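Local coordinates for protein Tv2483 (Treponema vincentii, PDB 6DET) that binds L-arginine with high selectivity as a treponemal lipoprotein and probably delivers it to an ABC transporter for uptake, at residues V59-D64 with T117-N122; K124-L129 with Q135-L140; E155-V160 with E212-E217; A239-D244 with P248-K253. All coordinates share one frame; numbering follows the deposited sequence.

Overall arrangement
Contact 1 is the buried one nearest the middle of the chain. It ties helix 61-73 to the start of strand 120-129 and mixes a short hydrogen bond with aromatic packing. Contact 4, about 10 Å from it between centres, is partly buried. It packs helix 228-243 against helix 246-255 by van der Waals contacts of a proline ring and a loose methionine-phenylalanine touch; the salt bridge Asp64-Lys253 joins the two. Contacts 2 and 3 lie further along the same mixed sheet, about 11 Å apart between centres. Contact 2 is buried and contact 3 partly buried; both are purely apolar across their segments, and Lys124-Glu217 bridges them. Strand 120-129 serves contacts 1 and 2, its neighbour 215-223 contact 3.

Contact 1 of 4, residues V59-D64 with T117-N122; sequences VGYDID and TPYLQN
Tyr61 meets Tyr119 and Leu120 through the CD2-CE2 side of its ring. Its CE2 lies 3.6 Å from Leu120 CD1 and 3.8 Å from Tyr119 CE2. Both approaches to the Tyr61 ring are oblique. The two tyrosines run past each other in opposite directions, and Tyr61 CE2 comes to the edge of the Tyr119 ring, near its plane. Tyr61 CG is anti to the backbone N (chi1 -174°), which sends the ring across to the loop before strand 120-129. Phe255 packs edge-to-face with the same ring.

Asp62 adds the polar part. Tyr119 OH donates to Asp62 OD1 over 2.6 Å, meeting the syn side of the carboxylate 22° out of its plane. Asp62 OD2 takes a hydrogen bond from the backbone N of Gly102, so both carboxylate oxygens are engaged. Tyr61 and Asp62 open helix 61-73, with Gly60 at its N-cap, in a family 3 solute-binding fold. The Asp62 side chain is about 7 Å from the bound arginine. The nearby helix N-terminus would probably help stabilise its negative charge.

A water joins the Tyr61 hydroxyl to the backbone of Tyr119: it donates to Tyr119 O over 2.7 Å and lies 2.7 Å from Tyr61 OH. Tyr119 is also stacked on Phe221.

Contact 2 of 4, residues K124-L129 with Q135-L140; sequences KIVVTL and QTLAQL
Val126 and Leu140 meet tip to tip, with Val126 CG1 3.7 Å from Leu140 CD1. The other methyl of Leu140, CD2, stands 4.1 Å from the same Val126 CG1. The second methyl of the valine, CG2, turns to Leu137 and lies 4.2 Å from Leu137 CD2. Chi1 of Val126, 177°, puts CG1 on the side of its own carbonyl carbon and leaves CG2 for Leu137. Further along the strand, Thr128 offers its methyl, with CG2 4.3 Å from Leu140 CD2.

Both leucines belong to a short 3-10 segment, 137-140, in the connection between strands 120-129 and 143-148. It packs back on the face of strand 120-129 within the mixed sheet. The side chain of Gln139 folds back over the start of the segment, where its OE1 accepts from Gln135 N, at 2.6 Å, and from Thr136 N, at 3.1 Å. The first donor lies nearly in line with the C=O bond; the second is tilted 33° from the carbonyl plane.

Ala189 of strand 189-193 also touches Val126 and Thr128. Across the two segments the contact is made by methyl groups alone. It therefore depends on shape and on the exclusion of water, while the hydrogen bonds of Gln139 OE1 stay within the loop.

Contact 3 of 4, residues E155-V160 with E212-E217; sequences EALLNV and EAISTE
Ile214 reaches from the approach to strand 215-223 to the end of helix 153-158 and the loop that follows it. Its CB is 3.8 Å from Val160 CG2. The branch CG2 goes closer to the same methyl, 3.5 Å from Val160 CG2, where the two side chains cross at about a right angle. The other branch runs on through CG1 to CD1. Chi1 of 58° sets CG1 between the backbone N and the carbonyl carbon, and chi2 of 174° extends the chain. CD1 therefore lands between two helix residues, 3.8 Å from Ala156 CB and 3.8 Å from Leu157 CD2.

Beside this patch, Asn159 ND2 donates to Glu155 O over 3.1 Å, from above the carbonyl plane. Ser215 OG donates to Glu217 OE1, which also forms a salt bridge with Lys124.

In this family 3 solute-binding fold the Ala156 side chain is about 10 Å from the bound arginine. The contact packs the end of helix 153-158 against the sheet where strands 120-129 and 215-223 are neighbours. Lys124 and Val126 of strand 120-129 and Val191 of strand 189-193 flank Ile214, and Leu137 of the neighbouring loop also touches it.

Contact 4 of 4, residues A239-D244 with P248-K253; sequences AEMNED and PNFSRK
Pro248 packs against Asn242 where two consecutive helices, joined by a short turn, meet near the C-terminal end of the chain within the family 3 solute-binding fold. The short axes of helix 239-243 and helix 248-253 come within 10.2 Å at their closest, with 65° between their N-to-C directions. Pro248 has the largest share of the interface. Its ring carbon CD is 3.6 Å from Asn242 OD1 and 3.6 Å from Asn242 O, so both oxygens of Asn242 lie against the ring. Chi1 of -160° swings the Asn242 amide out beside its own carbonyl carbon and across the proline at about a right angle. The hydrogen bond of Asn242 OD1 is with Ser260.

Asn249 bonds within its own helix: its OD1 accepts from Arg252 NH1, which also has Glu245 as a salt-bridge partner. Phe250 comes next and points toward the first helix. Its ring is met at the edge, near its plane, by the methyl end of Met241, loosely, with Met241 CE 4.4 Å from Phe250 CE2. Met241 also touches Leu69 of helix 61-73. Ser251 OG is hydrogen-bonded to Ser257 O and Leu259 N. At the end of the segment, Lys253 NZ forms a salt bridge with Asp64 OD2.

Contact 1 of 4, residues V59-D64 with T117-N122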
loop_
_atom_site.group_PDB
_atom_site.type_symbol
_atom_site.label_atom_id
_atom_site.label_comp_id
_atom_site.label_asym_id
_atom_site.label_seq_id
_atom_site.Cartn_x
_atom_site.Cartn_y
_atom_site.Cartn_z
ATOM N N VAL A 59 -11.737 -3.868 -7.201
ATOM C CA VAL A 59 -11.283 -5.253 -7.134
ATOM C C VAL A 59 -9.834 -5.240 -6.693
ATOM O O VAL A 59 -9.153 -4.213 -6.756
ATOM C CB VAL A 59 -11.419 -5.988 -8.484
ATOM C CG1 VAL A 59 -12.887 -6.144 -8.865
ATOM C CG2 VAL A 59 -10.664 -5.237 -9.582
ATOM N N GLY A 60 -9.366 -6.396 -6.227
ATOM C CA GLY A 60 -7.955 -6.527 -5.972
ATOM C C GLY A 60 -7.687 -7.410 -4.777
ATOM O O GLY A 60 -8.613 -7.921 -4.137
ATOM N N TYR A 61 -6.399 -7.590 -4.502
ATOM C CA TYR A 61 -5.958 -8.465 -3.421
ATOM C C TYR A 61 -6.522 -8.005 -2.085
ATOM O O TYR A 61 -7.036 -8.815 -1.308
ATOM C CB TYR A 61 -4.441 -8.476 -3.383
ATOM C CG TYR A 61 -3.815 -9.438 -2.408
ATOM C CD1 TYR A 61 -4.054 -10.812 -2.490
ATOM C CD2 TYR A 61 -2.930 -8.980 -1.441
ATOM C CE1 TYR A 61 -3.432 -11.713 -1.604
ATOM C CE2 TYR A 61 -2.300 -9.867 -0.571
ATOM C CZ TYR A 61 -2.560 -11.233 -0.666
ATOM O OH TYR A 61 -1.959 -12.144 0.166
ATOM N N ASP A 62 -6.384 -6.705 -1.779
ATOM C CA ASP A 62 -6.872 -6.178 -0.504
ATOM C C ASP A 62 -8.380 -6.290 -0.431
ATOM O O ASP A 62 -8.942 -6.530 0.636
ATOM C CB ASP A 62 -6.478 -4.713 -0.315
ATOM C CG ASP A 62 -5.017 -4.497 -0.012
ATOM O OD1 ASP A 62 -4.248 -5.478 0.129
ATOM O OD2 ASP A 62 -4.634 -3.312 0.118
ATOM N N ILE A 63 -9.048 -6.126 -1.570
ATOM C CA ILE A 63 -10.500 -6.191 -1.604
ATOM C C ILE A 63 -10.966 -7.614 -1.352
ATOM O O ILE A 63 -11.934 -7.848 -0.617
ATOM C CB ILE A 63 -11.002 -5.671 -2.971
ATOM C CG1 ILE A 63 -10.340 -4.332 -3.334
ATOM C CG2 ILE A 63 -12.495 -5.569 -2.984
ATOM C CD1 ILE A 63 -10.563 -3.218 -2.355
ATOM N N ASP A 64 -10.291 -8.597 -1.960
ATOM C CA ASP A 64 -10.696 -9.976 -1.738
ATOM C C ASP A 64 -10.512 -10.354 -0.270
ATOM O O ASP A 64 -11.371 -11.013 0.328
ATOM C CB ASP A 64 -9.889 -10.910 -2.638
ATOM C CG ASP A 64 -10.402 -10.940 -4.073
ATOM O OD1 ASP A 64 -11.494 -10.420 -4.342
ATOM O OD2 ASP A 64 -9.704 -11.515 -4.921
ATOM N N THR A 117 -0.851 -7.332 12.040
ATOM C CA THR A 117 0.302 -8.122 11.690
ATOM C C THR A 117 0.521 -8.027 10.169
ATOM O O THR A 117 -0.443 -8.129 9.402
ATOM C CB THR A 117 0.124 -9.562 12.146
ATOM O OG1 THR A 117 1.348 -10.276 11.893
ATOM C CG2 THR A 117 -1.031 -10.198 11.435
ATOM N N PRO A 118 1.743 -7.776 9.724
ATOM C CA PRO A 118 1.981 -7.553 8.285
ATOM C C PRO A 118 1.563 -8.723 7.410
ATOM O O PRO A 118 1.680 -9.889 7.784
ATOM C CB PRO A 118 3.491 -7.334 8.221
ATOM C CG PRO A 118 3.825 -6.732 9.530
ATOM C CD PRO A 118 2.878 -7.322 10.542
ATOM N N TYR A 119 1.097 -8.396 6.193
ATOM C CA TYR A 119 0.558 -9.419 5.315
ATOM C C TYR A 119 1.323 -9.547 3.997
ATOM O O TYR A 119 1.183 -10.583 3.329
ATOM C CB TYR A 119 -0.953 -9.163 5.066
ATOM C CG TYR A 119 -1.279 -7.974 4.140
ATOM C CD1 TYR A 119 -1.101 -6.646 4.577
ATOM C CD2 TYR A 119 -1.838 -8.184 2.891
ATOM C CE1 TYR A 119 -1.412 -5.554 3.736
ATOM C CE2 TYR A 119 -2.149 -7.092 2.037
ATOM C CZ TYR A 119 -1.929 -5.799 2.476
ATOM O OH TYR A 119 -2.241 -4.732 1.643
ATOM N N LEU A 120 2.150 -8.562 3.635
ATOM C CA LEU A 120 3.013 -8.625 2.450
ATOM C C LEU A 120 4.324 -7.920 2.744
ATOM O O LEU A 120 4.359 -6.997 3.562
ATOM C CB LEU A 120 2.391 -7.939 1.220
ATOM C CG LEU A 120 1.175 -8.581 0.545
ATOM C CD1 LEU A 120 0.556 -7.656 -0.503
ATOM C CD2 LEU A 120 1.611 -9.932 -0.061
ATOM N N GLN A 121 5.406 -8.364 2.069
ATOM C CA GLN A 121 6.634 -7.589 1.978
ATOM C C GLN A 121 6.557 -6.669 0.777
ATOM O O GLN A 121 5.874 -6.959 -0.208
ATOM C CB GLN A 121 7.869 -8.480 1.814
ATOM C CG GLN A 121 8.323 -9.114 3.067
ATOM C CD GLN A 121 9.578 -9.895 2.796
ATOM O OE1 GLN A 121 9.522 -10.915 2.125
ATOM N NE2 GLN A 121 10.713 -9.369 3.222
ATOM N N ASN A 122 7.250 -5.546 0.872
ATOM C CA ASN A 122 7.330 -4.618 -0.241
ATOM C C ASN A 122 8.701 -3.969 -0.232
ATOM O O ASN A 122 9.454 -4.046 0.747
ATOM C CB ASN A 122 6.232 -3.560 -0.153
ATOM C CG ASN A 122 6.324 -2.555 -1.269
ATOM O OD1 ASN A 122 6.198 -2.917 -2.454
ATOM N ND2 ASN A 122 6.555 -1.289 -0.908
HETATM O O HOH W 1 -1.236 -11.675 2.715
#

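Contact 2 of 4, residues K124-L129 with Q135-L140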
loop_
_atom_site.group_PDB
_atom_site.type_symbol
_atom_site.label_atom_id
_atom_site.label_comp_id
_atom_site.label_asym_id
_atom_site.label_seq_id
_atom_site.Cartn_x
_atom_site.Cartn_y
_atom_site.Cartn_z
ATOM N N LYS A 124 10.412 -0.197 -2.004
ATOM C CA LYS A 124 10.337 0.960 -2.881
ATOM C C LYS A 124 11.476 0.853 -3.883
ATOM O O LYS A 124 12.619 0.610 -3.507
ATOM C CB LYS A 124 10.447 2.238 -2.079
ATOM C CG LYS A 124 9.072 2.602 -1.449
ATOM C CD LYS A 124 9.125 3.817 -0.571
ATOM C CE LYS A 124 7.745 4.161 -0.014
ATOM N NZ LYS A 124 6.904 2.965 0.289
ATOM N N ILE A 125 11.152 1.072 -5.155
ATOM C CA ILE A 125 12.090 0.974 -6.255
ATOM C C ILE A 125 12.010 2.261 -7.069
ATOM O O ILE A 125 11.009 2.981 -7.040
ATOM C CB ILE A 125 11.790 -0.256 -7.126
ATOM C CG1 ILE A 125 10.361 -0.194 -7.663
ATOM C CG2 ILE A 125 11.965 -1.525 -6.300
ATOM C CD1 ILE A 125 10.012 -1.254 -8.657
ATOM N N VAL A 126 13.082 2.535 -7.809
ATOM C CA VAL A 126 13.188 3.735 -8.635
ATOM C C VAL A 126 13.108 3.319 -10.093
ATOM O O VAL A 126 13.850 2.429 -10.538
ATOM C CB VAL A 126 14.479 4.509 -8.351
ATOM C CG1 VAL A 126 14.570 5.714 -9.290
ATOM C CG2 VAL A 126 14.490 4.965 -6.905
ATOM N N VAL A 127 12.220 3.978 -10.834
ATOM C CA VAL A 127 11.948 3.652 -12.228
ATOM C C VAL A 127 12.344 4.846 -13.081
ATOM O O VAL A 127 12.073 5.998 -12.717
ATOM C CB VAL A 127 10.466 3.270 -12.450
ATOM C CG1 VAL A 127 10.168 3.018 -13.929
ATOM C CG2 VAL A 127 10.101 2.015 -11.611
ATOM N N THR A 128 13.016 4.566 -14.201
ATOM C CA THR A 128 13.419 5.582 -15.164
ATOM C C THR A 128 12.951 5.152 -16.545
ATOM O O THR A 128 12.399 4.060 -16.716
ATOM C CB THR A 128 14.943 5.795 -15.176
ATOM O OG1 THR A 128 15.606 4.583 -15.572
ATOM C CG2 THR A 128 15.439 6.195 -13.817
ATOM N N LEU A 129 13.186 6.019 -17.537
ATOM C CA LEU A 129 13.041 5.622 -18.932
ATOM C C LEU A 129 14.231 4.765 -19.349
ATOM O O LEU A 129 15.381 5.096 -19.051
ATOM C CB LEU A 129 12.931 6.855 -19.821
ATOM C CG LEU A 129 11.762 7.788 -19.505
ATOM C CD1 LEU A 129 11.909 9.083 -20.252
ATOM C CD2 LEU A 129 10.449 7.123 -19.852
ATOM N N GLN A 135 21.593 3.328 -14.447
ATOM C CA GLN A 135 21.887 2.011 -13.885
ATOM C C GLN A 135 21.992 2.058 -12.363
ATOM O O GLN A 135 21.618 1.094 -11.684
ATOM C CB GLN A 135 23.174 1.442 -14.504
ATOM C CG GLN A 135 23.037 0.989 -15.961
ATOM C CD GLN A 135 22.173 -0.248 -16.124
ATOM O OE1 GLN A 135 21.100 -0.194 -16.720
ATOM N NE2 GLN A 135 22.644 -1.372 -15.601
ATOM N N THR A 136 22.484 3.162 -11.811
ATOM C CA THR A 136 22.763 3.241 -10.388
ATOM C C THR A 136 22.023 4.412 -9.756
ATOM O O THR A 136 21.671 5.391 -10.421
ATOM C CB THR A 136 24.264 3.385 -10.117
ATOM O OG1 THR A 136 24.723 4.666 -10.568
ATOM C CG2 THR A 136 25.033 2.296 -10.839
ATOM N N LEU A 137 21.788 4.298 -8.450
ATOM C CA LEU A 137 21.165 5.402 -7.729
ATOM C C LEU A 137 22.021 6.655 -7.823
ATOM O O LEU A 137 21.489 7.770 -7.872
ATOM C CB LEU A 137 20.932 5.031 -6.261
ATOM C CG LEU A 137 19.966 3.881 -5.938
ATOM C CD1 LEU A 137 20.013 3.549 -4.452
ATOM C CD2 LEU A 137 18.538 4.190 -6.360
ATOM N N ALA A 138 23.353 6.490 -7.883
ATOM C CA ALA A 138 24.241 7.646 -7.934
ATOM C C ALA A 138 23.962 8.516 -9.148
ATOM O O ALA A 138 24.212 9.723 -9.113
ATOM C CB ALA A 138 25.699 7.189 -7.944
ATOM N N GLN A 139 23.461 7.930 -10.233
ATOM C CA GLN A 139 23.124 8.717 -11.411
ATOM C C GLN A 139 21.830 9.498 -11.239
ATOM O O GLN A 139 21.440 10.224 -12.159
ATOM C CB GLN A 139 23.015 7.811 -12.629
ATOM C CG GLN A 139 24.352 7.228 -13.062
ATOM C CD GLN A 139 24.194 6.133 -14.083
ATOM O OE1 GLN A 139 23.334 5.256 -13.959
ATOM N NE2 GLN A 139 25.037 6.161 -15.095
ATOM N N LEU A 140 21.157 9.363 -10.106
ATOM C CA LEU A 140 19.975 10.159 -9.819
ATOM C C LEU A 140 20.330 11.496 -9.179
ATOM O O LEU A 140 19.434 12.315 -8.946
ATOM C CB LEU A 140 19.020 9.378 -8.911
ATOM C CG LEU A 140 18.508 8.013 -9.387
ATOM C CD1 LEU A 140 17.746 7.325 -8.272
ATOM C CD2 LEU A 140 17.632 8.119 -10.624
#

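Contact 3 of 4, residues E155-V160 with E212-E217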
loop_
_atom_site.group_PDB
_atom_site.type_symbol
_atom_site.label_atom_id
_atom_site.label_comp_id
_atom_site.label_asym_id
_atom_site.label_seq_id
_atom_site.Cartn_x
_atom_site.Cartn_y
_atom_site.Cartn_z
ATOM N N GLU A 155 10.853 10.497 2.252
ATOM C CA GLU A 155 11.725 10.014 3.317
ATOM C C GLU A 155 12.581 8.858 2.836
ATOM O O GLU A 155 13.763 8.759 3.189
ATOM C CB GLU A 155 10.898 9.574 4.530
ATOM C CG GLU A 155 10.115 10.674 5.213
ATOM C CD GLU A 155 9.306 10.155 6.387
ATOM O OE1 GLU A 155 9.411 8.949 6.702
ATOM O OE2 GLU A 155 8.563 10.953 6.994
ATOM N N ALA A 156 12.006 7.964 2.029
ATOM C CA ALA A 156 12.797 6.864 1.498
ATOM C C ALA A 156 13.966 7.391 0.667
ATOM O O ALA A 156 15.096 6.923 0.820
ATOM C CB ALA A 156 11.919 5.936 0.669
ATOM N N LEU A 157 13.715 8.392 -0.195
ATOM C CA LEU A 157 14.789 8.941 -1.037
ATOM C C LEU A 157 15.826 9.684 -0.206
ATOM O O LEU A 157 17.038 9.531 -0.421
ATOM C CB LEU A 157 14.221 9.889 -2.099
ATOM C CG LEU A 157 13.414 9.326 -3.269
ATOM C CD1 LEU A 157 12.650 10.485 -3.988
ATOM C CD2 LEU A 157 14.299 8.554 -4.241
ATOM N N LEU A 158 15.367 10.535 0.719
ATOM C CA LEU A 158 16.263 11.279 1.600
ATOM C C LEU A 158 17.130 10.373 2.457
ATOM O O LEU A 158 18.092 10.863 3.061
ATOM C CB LEU A 158 15.463 12.208 2.518
ATOM C CG LEU A 158 15.183 13.624 2.010
ATOM C CD1 LEU A 158 14.635 13.617 0.600
ATOM C CD2 LEU A 158 14.218 14.336 2.948
ATOM N N ASN A 159 16.819 9.082 2.529
ATOM C CA ASN A 159 17.637 8.131 3.266
ATOM C C ASN A 159 18.645 7.399 2.393
ATOM O O ASN A 159 19.372 6.536 2.899
ATOM C CB ASN A 159 16.752 7.126 3.990
ATOM C CG ASN A 159 16.535 7.511 5.421
ATOM O OD1 ASN A 159 17.380 7.248 6.278
ATOM N ND2 ASN A 159 15.421 8.180 5.690
ATOM N N VAL A 160 18.721 7.737 1.117
ATOM C CA VAL A 160 19.784 7.259 0.238
ATOM C C VAL A 160 20.930 8.266 0.296
ATOM O O VAL A 160 20.738 9.448 -0.003
ATOM C CB VAL A 160 19.254 7.087 -1.195
ATOM C CG1 VAL A 160 20.338 6.621 -2.142
ATOM C CG2 VAL A 160 18.070 6.109 -1.194
ATOM N N GLU A 212 19.305 -1.261 -7.283
ATOM C CA GLU A 212 19.234 -1.107 -5.834
ATOM C C GLU A 212 17.880 -0.512 -5.445
ATOM O O GLU A 212 17.517 0.574 -5.906
ATOM C CB GLU A 212 20.376 -0.227 -5.336
ATOM C CG GLU A 212 20.533 -0.207 -3.836
ATOM C CD GLU A 212 21.857 0.373 -3.402
ATOM O OE1 GLU A 212 22.424 1.188 -4.156
ATOM O OE2 GLU A 212 22.333 0.008 -2.307
ATOM N N ALA A 213 17.128 -1.238 -4.624
ATOM C CA ALA A 213 15.919 -0.692 -4.034
ATOM C C ALA A 213 16.307 0.315 -2.960
ATOM O O ALA A 213 17.404 0.251 -2.393
ATOM C CB ALA A 213 15.074 -1.812 -3.435
ATOM N N ILE A 214 15.387 1.241 -2.653
ATOM C CA ILE A 214 15.674 2.254 -1.636
ATOM C C ILE A 214 15.040 1.947 -0.288
ATOM O O ILE A 214 15.317 2.665 0.686
ATOM C CB ILE A 214 15.251 3.667 -2.093
ATOM C CG1 ILE A 214 13.764 3.729 -2.422
ATOM C CG2 ILE A 214 16.075 4.082 -3.307
ATOM C CD1 ILE A 214 13.277 5.168 -2.744
ATOM N N SER A 215 14.203 0.920 -0.194
ATOM C CA SER A 215 13.616 0.556 1.076
ATOM C C SER A 215 13.218 -0.907 1.025
ATOM O O SER A 215 12.944 -1.460 -0.039
ATOM C CB SER A 215 12.386 1.401 1.388
ATOM O OG SER A 215 11.273 0.806 0.756
ATOM N N THR A 216 13.147 -1.517 2.201
ATOM C CA THR A 216 12.514 -2.813 2.347
ATOM C C THR A 216 11.497 -2.675 3.468
ATOM O O THR A 216 11.796 -2.071 4.504
ATOM C CB THR A 216 13.541 -3.924 2.626
ATOM O OG1 THR A 216 12.856 -5.128 2.949
ATOM C CG2 THR A 216 14.439 -3.551 3.757
ATOM N N GLU A 217 10.286 -3.171 3.226
ATOM C CA GLU A 217 9.121 -2.762 4.006
ATOM C C GLU A 217 8.190 -3.940 4.197
ATOM O O GLU A 217 8.301 -4.976 3.526
ATOM C CB GLU A 217 8.278 -1.654 3.309
ATOM C CG GLU A 217 9.003 -0.487 2.793
ATOM C CD GLU A 217 8.125 0.490 1.985
ATOM O OE1 GLU A 217 8.663 1.569 1.660
ATOM O OE2 GLU A 217 6.972 0.185 1.589
#

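Contact 4 of 4, residues A239-D244 with P248-K253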
loop_
_atom_site.group_PDB
_atom_site.type_symbol
_atom_site.label_atom_id
_atom_site.label_comp_id
_atom_site.label_asym_id
_atom_site.label_seq_id
_atom_site.Cartn_x
_atom_site.Cartn_y
_atom_site.Cartn_z
ATOM N N ALA A 239 -5.788 -14.785 10.396
ATOM C CA ALA A 239 -4.983 -15.983 10.641
ATOM C C ALA A 239 -5.692 -17.225 10.121
ATOM O O ALA A 239 -5.074 -18.074 9.464
ATOM C CB ALA A 239 -4.669 -16.112 12.127
ATOM N N GLU A 240 -6.989 -17.342 10.398
ATOM C CA GLU A 240 -7.777 -18.460 9.897
ATOM C C GLU A 240 -7.737 -18.493 8.376
ATOM O O GLU A 240 -7.576 -19.560 7.769
ATOM C CB GLU A 240 -9.220 -18.332 10.405
ATOM C CG GLU A 240 -10.198 -19.422 9.948
ATOM C CD GLU A 240 -11.640 -19.175 10.429
ATOM O OE1 GLU A 240 -12.360 -18.371 9.799
ATOM O OE2 GLU A 240 -12.050 -19.776 11.447
ATOM N N MET A 241 -7.895 -17.324 7.748
ATOM C CA MET A 241 -7.947 -17.243 6.293
ATOM C C MET A 241 -6.590 -17.533 5.665
ATOM O O MET A 241 -6.526 -17.914 4.488
ATOM C CB MET A 241 -8.425 -15.847 5.853
ATOM C CG MET A 241 -9.872 -15.585 6.132
ATOM S SD MET A 241 -10.331 -13.840 5.939
ATOM C CE MET A 241 -9.911 -13.581 4.236
ATOM N N ASN A 242 -5.503 -17.339 6.413
ATOM C CA ASN A 242 -4.180 -17.640 5.874
ATOM C C ASN A 242 -3.865 -19.114 6.028
ATOM O O ASN A 242 -3.355 -19.743 5.095
ATOM C CB ASN A 242 -3.115 -16.797 6.567
ATOM C CG ASN A 242 -1.842 -16.711 5.756
ATOM O OD1 ASN A 242 -1.857 -16.213 4.635
ATOM N ND2 ASN A 242 -0.741 -17.220 6.302
ATOM N N GLU A 243 -4.169 -19.678 7.204
ATOM C CA GLU A 243 -3.882 -21.089 7.453
ATOM C C GLU A 243 -4.712 -21.986 6.556
ATOM O O GLU A 243 -4.234 -23.041 6.128
ATOM C CB GLU A 243 -4.149 -21.437 8.914
ATOM C CG GLU A 243 -4.146 -22.946 9.223
ATOM C CD GLU A 243 -2.850 -23.605 8.867
ATOM O OE1 GLU A 243 -1.839 -22.891 8.862
ATOM O OE2 GLU A 243 -2.838 -24.842 8.630
ATOM N N ASP A 244 -5.964 -21.601 6.273
ATOM C CA ASP A 244 -6.841 -22.443 5.476
ATOM C C ASP A 244 -6.676 -22.202 3.981
ATOM O O ASP A 244 -7.455 -22.747 3.196
ATOM C CB ASP A 244 -8.314 -22.287 5.901
ATOM C CG ASP A 244 -8.984 -20.992 5.430
ATOM O OD1 ASP A 244 -8.424 -20.260 4.597
ATOM O OD2 ASP A 244 -10.139 -20.742 5.894
ATOM N N PRO A 248 -3.538 -17.257 0.717
ATOM C CA PRO A 248 -2.543 -17.733 -0.259
ATOM C C PRO A 248 -3.112 -17.904 -1.652
ATOM O O PRO A 248 -2.443 -17.598 -2.644
ATOM C CB PRO A 248 -2.097 -19.069 0.347
ATOM C CG PRO A 248 -2.168 -18.811 1.844
ATOM C CD PRO A 248 -3.431 -17.993 1.997
ATOM N N ASN A 249 -4.339 -18.395 -1.753
ATOM C CA ASN A 249 -4.940 -18.572 -3.059
ATOM C C ASN A 249 -5.373 -17.246 -3.669
ATOM O O ASN A 249 -5.277 -17.085 -4.888
ATOM C CB ASN A 249 -6.101 -19.556 -2.970
ATOM C CG ASN A 249 -5.617 -20.992 -2.930
ATOM O OD1 ASN A 249 -4.477 -21.280 -3.306
ATOM N ND2 ASN A 249 -6.464 -21.895 -2.462
ATOM N N PHE A 250 -5.811 -16.279 -2.857
ATOM C CA PHE A 250 -5.982 -14.919 -3.377
ATOM C C PHE A 250 -4.661 -14.398 -3.928
ATOM O O PHE A 250 -4.625 -13.718 -4.956
ATOM C CB PHE A 250 -6.472 -13.942 -2.295
ATOM C CG PHE A 250 -7.928 -14.118 -1.831
ATOM C CD1 PHE A 250 -8.922 -14.634 -2.655
ATOM C CD2 PHE A 250 -8.287 -13.702 -0.547
ATOM C CE1 PHE A 250 -10.241 -14.750 -2.201
ATOM C CE2 PHE A 250 -9.585 -13.829 -0.100
ATOM C CZ PHE A 250 -10.559 -14.354 -0.927
ATOM N N SER A 251 -3.565 -14.645 -3.212
ATOM C CA SER A 251 -2.266 -14.177 -3.683
ATOM C C SER A 251 -1.894 -14.823 -5.015
ATOM O O SER A 251 -1.358 -14.158 -5.916
ATOM C CB SER A 251 -1.204 -14.478 -2.628
ATOM O OG SER A 251 0.081 -14.059 -3.060
ATOM N N ARG A 252 -2.148 -16.127 -5.153
ATOM C CA ARG A 252 -1.838 -16.814 -6.407
ATOM C C ARG A 252 -2.678 -16.241 -7.542
ATOM O O ARG A 252 -2.183 -16.045 -8.654
ATOM C CB ARG A 252 -2.066 -18.324 -6.252
ATOM C CG ARG A 252 -1.142 -18.978 -5.216
ATOM C CD ARG A 252 -1.241 -20.503 -5.193
ATOM N NE ARG A 252 -0.242 -21.061 -4.294
ATOM C CZ ARG A 252 -0.481 -21.455 -3.043
ATOM N NH1 ARG A 252 -1.705 -21.374 -2.530
ATOM N NH2 ARG A 252 0.505 -21.942 -2.295
ATOM N N LYS A 253 -3.942 -15.934 -7.259
ATOM C CA LYS A 253 -4.817 -15.286 -8.238
ATOM C C LYS A 253 -4.230 -13.975 -8.737
ATOM O O LYS A 253 -4.210 -13.707 -9.950
ATOM C CB LYS A 253 -6.186 -15.045 -7.608
ATOM C CG LYS A 253 -7.186 -14.237 -8.441
ATOM C CD LYS A 253 -8.383 -13.831 -7.541
ATOM C CE LYS A 253 -9.373 -12.894 -8.208
ATOM N NZ LYS A 253 -10.456 -12.540 -7.245
#